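Local coordinates for protein CymD (Pseudomonas putida, PDB 6Z34) that forms an outer-membrane channel of the FadL family that probably takes up monoaromatic hydrocarbons by lateral diffusion, at residues L203-H208 and G269-H274; G251-T256 and V314-K319; H288-S291 and A295-F298; G342-Y345 and W351-R354. All coordinates share one frame; numbering follows the deposited sequence.

Interaction 1 of 4, residues L203-H208 and G269-H274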
loop_
_atom_site.group_PDB
_atom_site.type_symbol
_atom_site.label_atom_id
_atom_site.label_comp_id
_atom_site.label_asym_id
_atom_site.label_seq_id
_atom_site.Cartn_x
_atom_site.Cartn_y
_atom_site.Cartn_z
ATOM N N LEU A 203 -25.106 -3.384 0.344
ATOM C CA LEU A 203 -24.208 -4.092 1.249
ATOM C C LEU A 203 -23.309 -3.085 1.949
ATOM O O LEU A 203 -22.543 -2.377 1.296
ATOM C CB LEU A 203 -23.368 -5.119 0.501
ATOM C CG LEU A 203 -22.567 -6.023 1.428
ATOM C CD1 LEU A 203 -23.511 -6.972 2.128
ATOM C CD2 LEU A 203 -21.491 -6.788 0.636
ATOM N N SER A 204 -23.416 -3.020 3.270
ATOM C CA SER A 204 -22.694 -2.068 4.100
ATOM C C SER A 204 -21.849 -2.850 5.092
ATOM O O SER A 204 -22.359 -3.756 5.759
ATOM C CB SER A 204 -23.667 -1.135 4.838
ATOM O OG SER A 204 -22.973 -0.263 5.709
ATOM N N ALA A 205 -20.552 -2.519 5.182
ATOM C CA ALA A 205 -19.681 -3.302 6.064
ATOM C C ALA A 205 -18.581 -2.358 6.551
ATOM O O ALA A 205 -17.462 -2.327 6.029
ATOM C CB ALA A 205 -19.120 -4.536 5.362
ATOM N N ASP A 206 -18.915 -1.591 7.586
ATOM C CA ASP A 206 -18.136 -0.430 7.992
ATOM C C ASP A 206 -18.080 -0.350 9.514
ATOM O O ASP A 206 -19.129 -0.247 10.165
ATOM C CB ASP A 206 -18.758 0.841 7.407
ATOM C CG ASP A 206 -17.750 1.945 7.191
ATOM O OD1 ASP A 206 -16.661 1.893 7.791
ATOM O OD2 ASP A 206 -18.055 2.875 6.419
ATOM N N ASN A 207 -16.853 -0.390 10.065
ATOM C CA ASN A 207 -16.608 -0.145 11.489
ATOM C C ASN A 207 -17.230 1.160 11.970
ATOM O O ASN A 207 -17.680 1.250 13.120
ATOM C CB ASN A 207 -15.092 -0.086 11.773
ATOM C CG ASN A 207 -14.433 -1.459 11.841
ATOM O OD1 ASN A 207 -13.692 -1.850 10.935
ATOM N ND2 ASN A 207 -14.682 -2.190 12.928
ATOM N N HIS A 208 -17.239 2.186 11.122
ATOM C CA HIS A 208 -17.643 3.519 11.543
ATOM C C HIS A 208 -19.143 3.762 11.463
ATOM O O HIS A 208 -19.627 4.726 12.065
ATOM C CB HIS A 208 -16.915 4.573 10.708
ATOM C CG HIS A 208 -15.519 4.839 11.171
ATOM N ND1 HIS A 208 -15.224 5.201 12.468
ATOM C CD2 HIS A 208 -14.335 4.773 10.518
ATOM C CE1 HIS A 208 -13.919 5.357 12.592
ATOM N NE2 HIS A 208 -13.356 5.104 11.423
ATOM N N GLY A 269 -25.752 -9.739 9.480
ATOM C CA GLY A 269 -25.150 -11.052 9.400
ATOM C C GLY A 269 -23.655 -10.966 9.186
ATOM O O GLY A 269 -23.037 -9.907 9.332
ATOM N N GLU A 270 -23.092 -12.117 8.844
ATOM C CA GLU A 270 -21.664 -12.267 8.639
ATOM C C GLU A 270 -21.318 -12.068 7.169
ATOM O O GLU A 270 -22.081 -12.431 6.271
ATOM C CB GLU A 270 -21.199 -13.644 9.122
ATOM C CG GLU A 270 -21.476 -14.793 8.147
ATOM C CD GLU A 270 -20.395 -15.875 8.168
ATOM O OE1 GLU A 270 -20.290 -16.592 9.188
ATOM O OE2 GLU A 270 -19.662 -16.009 7.161
ATOM N N LEU A 271 -20.159 -11.469 6.932
ATOM C CA LEU A 271 -19.626 -11.271 5.593
ATOM C C LEU A 271 -18.241 -11.893 5.502
ATOM O O LEU A 271 -17.437 -11.790 6.437
ATOM C CB LEU A 271 -19.544 -9.783 5.228
ATOM C CG LEU A 271 -19.120 -9.487 3.791
ATOM C CD1 LEU A 271 -20.250 -9.840 2.819
ATOM C CD2 LEU A 271 -18.695 -8.030 3.626
ATOM N N LYS A 272 -17.965 -12.525 4.368
ATOM C CA LYS A 272 -16.667 -13.117 4.102
ATOM C C LYS A 272 -16.217 -12.690 2.713
ATOM O O LYS A 272 -16.968 -12.838 1.744
ATOM C CB LYS A 272 -16.741 -14.643 4.219
ATOM C CG LYS A 272 -15.540 -15.365 3.669
ATOM C CD LYS A 272 -15.896 -16.776 3.231
ATOM C CE LYS A 272 -14.766 -17.409 2.446
ATOM N NZ LYS A 272 -14.884 -17.092 1.003
ATOM N N LEU A 273 -15.018 -12.115 2.617
ATOM C CA LEU A 273 -14.373 -11.916 1.325
ATOM C C LEU A 273 -13.367 -13.040 1.124
ATOM O O LEU A 273 -12.737 -13.497 2.082
ATOM C CB LEU A 273 -13.666 -10.567 1.227
ATOM C CG LEU A 273 -14.583 -9.354 1.205
ATOM C CD1 LEU A 273 -13.884 -8.205 0.521
ATOM C CD2 LEU A 273 -15.907 -9.689 0.526
ATOM N N HIS A 274 -13.219 -13.495 -0.118
ATOM C CA HIS A 274 -12.499 -14.745 -0.305
ATOM C C HIS A 274 -11.062 -14.547 -0.775
ATOM O O HIS A 274 -10.124 -14.565 0.033
ATOM C CB HIS A 274 -13.249 -15.637 -1.291
ATOM C CG HIS A 274 -12.788 -17.061 -1.284
ATOM N ND1 HIS A 274 -13.588 -18.104 -1.700
ATOM C CD2 HIS A 274 -11.612 -17.618 -0.908
ATOM C CE1 HIS A 274 -12.923 -19.240 -1.583
ATOM N NE2 HIS A 274 -11.720 -18.972 -1.111
#
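L203 and A205 meet L271 through aliphatic carbon alone, with no flat group between them. The ring with a neighbour here is H274, at the end of the second segment. K272 CE lies over one face of its imidazole, 4.2 Å above the plane and displaced toward the rim. H274 ND1 is hydrogen-bonded to E313. The setting is the part of the FadL-type beta barrel where long strands run on past the barrel wall, probably on the extracellular side. Strands 198-229 and 265-273 are not neighbours. Both pair with strand 234-259, S204 through D254 and G269 through A253. The sheet curls over that middle strand, and the CA atoms of A205 and L271 stand 8.0 Å apart. Side chains bridge that distance over A253, which both A205 and L271 touch. L203 and L271 approach tip to tip, with L203 CD2 4.0 Å from L271 CD1. Each leucine has CG opposite the backbone N (chi1 -171° for L203, -174° for L271), which extends the side chain across the concave face. F316 and V314 also lie against L271. Across this contact the methyls of L271 divide: CD1 meets L203, and CD2 rests 3.9 Å from A205 CB.

Interaction 2 of 4, residues G251-T256 and V314-K319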
loop_
_atom_site.group_PDB
_atom_site.type_symbol
_atom_site.label_atom_id
_atom_site.label_comp_id
_atom_site.label_asym_id
_atom_site.label_seq_id
_atom_site.Cartn_x
_atom_site.Cartn_y
_atom_site.Cartn_z
ATOM N N GLY A 251 -16.053 -10.962 8.914
ATOM C CA GLY A 251 -16.587 -9.886 9.733
ATOM C C GLY A 251 -18.099 -9.781 9.559
ATOM O O GLY A 251 -18.767 -10.755 9.226
ATOM N N ASN A 252 -18.610 -8.572 9.791
ATOM C CA ASN A 252 -20.040 -8.302 9.824
ATOM C C ASN A 252 -20.411 -7.271 8.772
ATOM O O ASN A 252 -19.603 -6.417 8.397
ATOM C CB ASN A 252 -20.488 -7.787 11.194
ATOM C CG ASN A 252 -20.198 -8.764 12.288
ATOM O OD1 ASN A 252 -20.252 -9.977 12.077
ATOM N ND2 ASN A 252 -19.870 -8.253 13.465
ATOM N N ALA A 253 -21.657 -7.354 8.320
ATOM C CA ALA A 253 -22.168 -6.489 7.270
ATOM C C ALA A 253 -23.678 -6.437 7.379
ATOM O O ALA A 253 -24.311 -7.334 7.940
ATOM C CB ALA A 253 -21.765 -6.976 5.876
ATOM N N ASP A 254 -24.243 -5.367 6.835
ATOM C CA ASP A 254 -25.683 -5.218 6.688
ATOM C C ASP A 254 -26.017 -5.195 5.205
ATOM O O ASP A 254 -25.327 -4.539 4.421
ATOM C CB ASP A 254 -26.191 -3.935 7.356
ATOM C CG ASP A 254 -26.060 -3.969 8.860
ATOM O OD1 ASP A 254 -26.452 -4.989 9.469
ATOM O OD2 ASP A 254 -25.550 -2.979 9.430
ATOM N N LEU A 255 -27.066 -5.913 4.832
ATOM C CA LEU A 255 -27.653 -5.845 3.502
ATOM C C LEU A 255 -29.022 -5.210 3.651
ATOM O O LEU A 255 -29.926 -5.822 4.225
ATOM C CB LEU A 255 -27.770 -7.232 2.880
ATOM C CG LEU A 255 -28.285 -7.201 1.446
ATOM C CD1 LEU A 255 -27.362 -6.335 0.608
ATOM C CD2 LEU A 255 -28.389 -8.604 0.891
ATOM N N THR A 256 -29.175 -3.988 3.154
ATOM C CA THR A 256 -30.450 -3.291 3.208
ATOM C C THR A 256 -31.154 -3.403 1.859
ATOM O O THR A 256 -30.565 -3.096 0.816
ATOM C CB THR A 256 -30.257 -1.827 3.599
ATOM O OG1 THR A 256 -29.458 -1.759 4.783
ATOM C CG2 THR A 256 -31.615 -1.176 3.882
ATOM N N VAL A 314 -17.712 -12.900 -2.741
ATOM C CA VAL A 314 -18.297 -12.107 -1.666
ATOM C C VAL A 314 -19.530 -12.851 -1.180
ATOM O O VAL A 314 -20.492 -13.018 -1.943
ATOM C CB VAL A 314 -18.675 -10.691 -2.130
ATOM C CG1 VAL A 314 -19.280 -9.903 -0.974
ATOM C CG2 VAL A 314 -17.448 -9.969 -2.730
ATOM N N ASN A 315 -19.497 -13.323 0.066
ATOM C CA ASN A 315 -20.589 -14.099 0.638
ATOM C C ASN A 315 -21.108 -13.425 1.898
ATOM O O ASN A 315 -20.327 -13.042 2.777
ATOM C CB ASN A 315 -20.154 -15.539 0.954
ATOM C CG ASN A 315 -19.451 -16.205 -0.211
ATOM O OD1 ASN A 315 -19.580 -15.766 -1.355
ATOM N ND2 ASN A 315 -18.730 -17.284 0.065
ATOM N N PHE A 316 -22.426 -13.275 1.975
ATOM C CA PHE A 316 -23.109 -12.728 3.137
ATOM C C PHE A 316 -24.090 -13.778 3.634
ATOM O O PHE A 316 -24.803 -14.390 2.835
ATOM C CB PHE A 316 -23.827 -11.418 2.778
ATOM C CG PHE A 316 -24.903 -11.006 3.755
ATOM C CD1 PHE A 316 -24.617 -10.128 4.797
ATOM C CD2 PHE A 316 -26.213 -11.474 3.611
ATOM C CE1 PHE A 316 -25.609 -9.736 5.692
ATOM C CE2 PHE A 316 -27.214 -11.093 4.498
ATOM C CZ PHE A 316 -26.919 -10.227 5.539
ATOM N N LYS A 317 -24.112 -14.004 4.943
ATOM C CA LYS A 317 -24.995 -14.996 5.541
ATOM C C LYS A 317 -25.773 -14.313 6.654
ATOM O O LYS A 317 -25.176 -13.775 7.593
ATOM C CB LYS A 317 -24.218 -16.218 6.058
ATOM C CG LYS A 317 -24.762 -16.802 7.360
ATOM C CD LYS A 317 -24.193 -18.185 7.661
ATOM C CE LYS A 317 -24.473 -18.564 9.097
ATOM N NZ LYS A 317 -23.673 -17.653 9.970
ATOM N N GLN A 318 -27.100 -14.314 6.528
ATOM C CA GLN A 318 -27.960 -13.563 7.434
ATOM C C GLN A 318 -28.020 -14.258 8.791
ATOM O O GLN A 318 -28.335 -15.447 8.878
ATOM C CB GLN A 318 -29.349 -13.429 6.817
ATOM C CG GLN A 318 -30.374 -12.700 7.649
ATOM C CD GLN A 318 -31.781 -12.854 7.058
ATOM O OE1 GLN A 318 -32.179 -13.948 6.667
ATOM N NE2 GLN A 318 -32.526 -11.759 6.994
ATOM N N LYS A 319 -27.715 -13.510 9.858
ATOM C CA LYS A 319 -27.406 -14.146 11.140
ATOM C C LYS A 319 -28.641 -14.749 11.806
ATOM O O LYS A 319 -28.511 -15.662 12.632
ATOM C CB LYS A 319 -26.725 -13.149 12.081
ATOM C CG LYS A 319 -26.024 -13.816 13.269
ATOM C CD LYS A 319 -24.775 -14.593 12.828
ATOM C CE LYS A 319 -24.135 -15.352 13.991
ATOM N NZ LYS A 319 -22.773 -15.882 13.673
#
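The one CH-pi contact here joins L255 to F316. L255 CB stands over one face of the F316 ring, 4.2 Å from the centroid and 16° off the normal. It sits toward the rim, so CZ is its nearest ring atom, at 4.1 Å. This is a contact across an intervening strand in the curled extension of the FadL-type barrel. Strands 234-259 and 313-318 both pair with strand 265-273. A253 bonds through its backbone to G269, and K317 bonds to E270, again by backbone. The CA atoms of A253 and F316 are 7.5 Å apart, and the ring spans the gap. CG of F316 is turned opposite its backbone N (chi1 161°), which sends the ring across toward A253 and L255. Apolar packing continues around it. I325 of strand 324-328 touches both F316 and L255, and L271 packs on the F316 side chain at CB. A253 CB adds a looser touch, 4.4 Å from F316 CD1. No hydrogen bond links the two segments. The polar element is a backbone carbonyl at the ring edge. It lies in the ring plane, where the slightly positive rim hydrogens would suit an oxygen. A253 O is 3.5 Å from F316 CE1.

Interaction 3 of 4, residues H288-S291 and A295-F298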
loop_
_atom_site.group_PDB
_atom_site.type_symbol
_atom_site.label_atom_id
_atom_site.label_comp_id
_atom_site.label_asym_id
_atom_site.label_seq_id
_atom_site.Cartn_x
_atom_site.Cartn_y
_atom_site.Cartn_z
ATOM N N HIS A 288 23.596 6.794 -8.098
ATOM C CA HIS A 288 24.867 7.353 -8.528
ATOM C C HIS A 288 25.183 8.532 -7.627
ATOM O O HIS A 288 24.426 9.507 -7.588
ATOM C CB HIS A 288 24.826 7.786 -10.000
ATOM C CG HIS A 288 26.163 8.179 -10.546
ATOM N ND1 HIS A 288 27.149 7.260 -10.836
ATOM C CD2 HIS A 288 26.682 9.394 -10.843
ATOM C CE1 HIS A 288 28.216 7.893 -11.290
ATOM N NE2 HIS A 288 27.958 9.187 -11.307
ATOM N N GLU A 289 26.280 8.436 -6.896
ATOM C CA GLU A 289 26.655 9.441 -5.913
ATOM C C GLU A 289 27.891 10.157 -6.452
ATOM O O GLU A 289 29.011 9.676 -6.292
ATOM C CB GLU A 289 26.895 8.787 -4.543
ATOM C CG GLU A 289 25.606 8.365 -3.852
ATOM C CD GLU A 289 25.784 7.272 -2.796
ATOM O OE1 GLU A 289 26.878 7.166 -2.201
ATOM O OE2 GLU A 289 24.808 6.519 -2.560
ATOM N N PHE A 290 27.675 11.301 -7.120
ATOM C CA PHE A 290 28.788 12.087 -7.647
ATOM C C PHE A 290 29.743 12.536 -6.546
ATOM O O PHE A 290 30.902 12.869 -6.829
ATOM C CB PHE A 290 28.283 13.324 -8.394
ATOM C CG PHE A 290 27.397 13.022 -9.574
ATOM C CD1 PHE A 290 27.941 12.668 -10.797
ATOM C CD2 PHE A 290 26.016 13.124 -9.467
ATOM C CE1 PHE A 290 27.124 12.409 -11.887
ATOM C CE2 PHE A 290 25.195 12.867 -10.553
ATOM C CZ PHE A 290 25.753 12.508 -11.765
ATOM N N SER A 291 29.267 12.563 -5.311
ATOM C CA SER A 291 30.003 12.930 -4.113
ATOM C C SER A 291 29.084 12.565 -2.962
ATOM O O SER A 291 27.954 12.124 -3.174
ATOM C CB SER A 291 30.368 14.411 -4.100
ATOM O OG SER A 291 29.210 15.204 -3.940
ATOM N N ALA A 295 23.559 13.119 -4.874
ATOM C CA ALA A 295 23.235 11.825 -5.461
ATOM C C ALA A 295 22.001 11.940 -6.354
ATOM O O ALA A 295 21.159 12.823 -6.165
ATOM C CB ALA A 295 22.988 10.782 -4.371
ATOM N N VAL A 296 21.896 11.047 -7.336
ATOM C CA VAL A 296 20.661 10.859 -8.092
ATOM C C VAL A 296 20.348 9.372 -8.150
ATOM O O VAL A 296 21.250 8.532 -8.251
ATOM C CB VAL A 296 20.707 11.463 -9.519
ATOM C CG1 VAL A 296 21.227 12.900 -9.506
ATOM C CG2 VAL A 296 21.512 10.595 -10.461
ATOM N N ALA A 297 19.064 9.044 -8.047
ATOM C CA ALA A 297 18.606 7.667 -8.088
ATOM C C ALA A 297 17.495 7.547 -9.122
ATOM O O ALA A 297 16.779 8.518 -9.399
ATOM C CB ALA A 297 18.116 7.215 -6.715
ATOM N N PHE A 298 17.366 6.356 -9.708
ATOM C CA PHE A 298 16.317 6.088 -10.692
ATOM C C PHE A 298 15.917 4.637 -10.537
ATOM O O PHE A 298 16.796 3.771 -10.445
ATOM C CB PHE A 298 16.774 6.345 -12.131
ATOM C CG PHE A 298 15.813 5.822 -13.183
ATOM C CD1 PHE A 298 14.765 6.606 -13.640
ATOM C CD2 PHE A 298 15.967 4.548 -13.719
ATOM C CE1 PHE A 298 13.880 6.128 -14.605
ATOM C CE2 PHE A 298 15.083 4.064 -14.678
ATOM C CZ PHE A 298 14.038 4.856 -15.119
#
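This is an antiparallel beta-hairpin contact, made by H288 and V296 next to a short turn of the FadL-type barrel. Strands 281-289 and 294-303 are successive staves of the barrel wall. H288 and V296 form a hydrogen-bonded pair. H288 N gives a bond of 2.9 Å to V296 O, arriving almost in line with the carbonyl. V296 N answers with a bond of 3.0 Å to H288 O. The same H288 O also receives a CA-H...O contact from A295 CA, at 3.4 Å. The two faces of the hairpin differ. On one, E289 CG packs on A295 CB at 3.6 Å, and A295 in turn touches F23. F23 belongs to the N-terminal part of the chain that plugs FadL channels, so this face probably looks into the barrel. On the other face lie H288 and V296. H288 ND1 and T234 OG1 share a hydrogen bond, which steadies the imidazole. H288 CD2 sits above a face of the F290 ring, near the rim. The chain turns a corner at F290. There CG lies beside the backbone N (chi1 -60°), and the ring swings back over the hairpin. F294 meets F290 with its ring nearly parallel. V296 CG1 touches the ring at its edge, close to the ring plane, 4.1 Å from F290 CE2.

Interaction 4 of 4, residues G342-Y345 and W351-R354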
loop_
_atom_site.group_PDB
_atom_site.type_symbol
_atom_site.label_atom_id
_atom_site.label_comp_id
_atom_site.label_asym_id
_atom_site.label_seq_id
_atom_site.Cartn_x
_atom_site.Cartn_y
_atom_site.Cartn_z
ATOM N N GLY A 342 14.745 10.719 -8.660
ATOM C CA GLY A 342 14.954 11.783 -7.695
ATOM C C GLY A 342 16.417 12.129 -7.480
ATOM O O GLY A 342 17.318 11.430 -7.949
ATOM N N ALA A 343 16.642 13.222 -6.738
ATOM C CA ALA A 343 17.979 13.722 -6.430
ATOM C C ALA A 343 18.033 14.257 -5.003
ATOM O O ALA A 343 17.015 14.652 -4.430
ATOM C CB ALA A 343 18.414 14.826 -7.397
ATOM N N GLN A 344 19.252 14.304 -4.452
ATOM C CA GLN A 344 19.498 14.718 -3.072
ATOM C C GLN A 344 20.764 15.570 -3.004
ATOM O O GLN A 344 21.817 15.154 -3.495
ATOM C CB GLN A 344 19.625 13.486 -2.157
ATOM C CG GLN A 344 20.194 13.769 -0.777
ATOM C CD GLN A 344 20.167 12.556 0.158
ATOM O OE1 GLN A 344 19.099 12.136 0.607
ATOM N NE2 GLN A 344 21.343 12.009 0.476
ATOM N N TYR A 345 20.663 16.754 -2.395
ATOM C CA TYR A 345 21.791 17.663 -2.199
ATOM C C TYR A 345 21.991 17.883 -0.707
ATOM O O TYR A 345 21.091 18.412 -0.041
ATOM C CB TYR A 345 21.560 19.008 -2.895
ATOM C CG TYR A 345 22.636 20.053 -2.616
ATOM C CD1 TYR A 345 23.967 19.824 -2.962
ATOM C CD2 TYR A 345 22.320 21.271 -2.018
ATOM C CE1 TYR A 345 24.957 20.778 -2.717
ATOM C CE2 TYR A 345 23.306 22.233 -1.770
ATOM C CZ TYR A 345 24.622 21.978 -2.121
ATOM O OH TYR A 345 25.611 22.916 -1.884
ATOM N N TRP A 351 21.486 20.128 6.748
ATOM C CA TRP A 351 20.382 20.175 5.803
ATOM C C TRP A 351 20.629 19.252 4.619
ATOM O O TRP A 351 21.726 19.229 4.052
ATOM C CB TRP A 351 20.169 21.592 5.285
ATOM C CG TRP A 351 19.676 22.519 6.320
ATOM C CD1 TRP A 351 20.412 23.391 7.052
ATOM C CD2 TRP A 351 18.321 22.673 6.747
ATOM N NE1 TRP A 351 19.602 24.087 7.912
ATOM C CE2 TRP A 351 18.310 23.665 7.743
ATOM C CE3 TRP A 351 17.113 22.072 6.379
ATOM C CZ2 TRP A 351 17.145 24.068 8.380
ATOM C CZ3 TRP A 351 15.959 22.472 7.016
ATOM C CH2 TRP A 351 15.983 23.457 8.007
ATOM N N VAL A 352 19.595 18.510 4.237
ATOM C CA VAL A 352 19.583 17.706 3.021
ATOM C C VAL A 352 18.318 18.064 2.256
ATOM O O VAL A 352 17.240 18.170 2.856
ATOM C CB VAL A 352 19.611 16.200 3.356
ATOM C CG1 VAL A 352 19.507 15.382 2.113
ATOM C CG2 VAL A 352 20.866 15.854 4.134
ATOM N N PHE A 353 18.441 18.266 0.942
ATOM C CA PHE A 353 17.300 18.645 0.111
ATOM C C PHE A 353 17.069 17.622 -0.994
ATOM O O PHE A 353 18.021 17.137 -1.611
ATOM C CB PHE A 353 17.502 20.031 -0.482
ATOM C CG PHE A 353 17.538 21.107 0.549
ATOM C CD1 PHE A 353 16.384 21.489 1.203
ATOM C CD2 PHE A 353 18.732 21.713 0.897
ATOM C CE1 PHE A 353 16.420 22.474 2.176
ATOM C CE2 PHE A 353 18.773 22.696 1.868
ATOM C CZ PHE A 353 17.619 23.077 2.509
ATOM N N ARG A 354 15.794 17.288 -1.233
ATOM C CA ARG A 354 15.424 16.234 -2.169
ATOM C C ARG A 354 14.334 16.706 -3.131
ATOM O O ARG A 354 13.545 17.598 -2.820
ATOM C CB ARG A 354 14.924 14.978 -1.442
ATOM C CG ARG A 354 15.593 14.694 -0.129
ATOM C CD ARG A 354 15.537 13.221 0.188
ATOM N NE ARG A 354 16.525 12.887 1.200
ATOM C CZ ARG A 354 16.415 13.197 2.488
ATOM N NH1 ARG A 354 15.343 13.838 2.937
ATOM N NH2 ARG A 354 17.383 12.858 3.333
#
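Q344 pairs with R354 and Y345 with F353 in an antiparallel hairpin of the FadL-type barrel; the axes of 342-345 and 351-354 approach to 4.6 Å, with their directions 161° apart. Y345 and F353 are the hydrogen-bonded pair. Y345 N to F353 O and F353 N to Y345 O both measure 2.8 Å. Q344 and R354 are the non-hydrogen-bonded pair, and there R354 CA comes to 3.2 Å from A343 O. The side chains of Q344, V352 and R354 share one face. Q344 and R354 touch M16 there, and Q344 also touches F23. This is probably the inner face, toward the N-terminal plug. Y345 and F353 lie on the other face, at the surface. W351 meets Y387 edge-to-face. On the first face Q344 and R354 run alongside each other and point the same way. Both chains are extended. V352 CG1, opposite its backbone N (chi1 176°), wedges in beside them. It packs 3.4 Å from Q344 CG and covers part of one face of the R354 guanidinium. R354 NH1 bonds to S386 OG, so the guanidinium is held from a further strand too. The amide and guanidinium planes are turned 64° apart, and Q344 OE1 approaches the guanidinium at its edge. R354 NH2 adds a weak bond to the same oxygen. The main bond uses a lone pair of Q344 OE1, which accepts the N-H of R354 NE, 2.7 Å away.

In the fold
The four contacts form two clusters on opposite sides of the chain's centre. Interactions 1 and 2 have centres 6 Å apart. Their segments alternate along the chain. Strand 234-259 carries a segment of interaction 2 and pairs with both strands of interaction 1; L271 N probably bonds to G251 O. Interactions 3 and 4 have centres 10 Å apart. They are hairpins adjacent in the barrel wall, where strands 294-303 and 336-347 pair. Interaction 3 lies within the loop closed by interaction 2; interaction 4 follows both. Centres of the two clusters are 45 to 53 Å apart. Strand 234-259 also pairs with 281-289, linking the curled extension to the barrel wall, probably near the N-terminal plug.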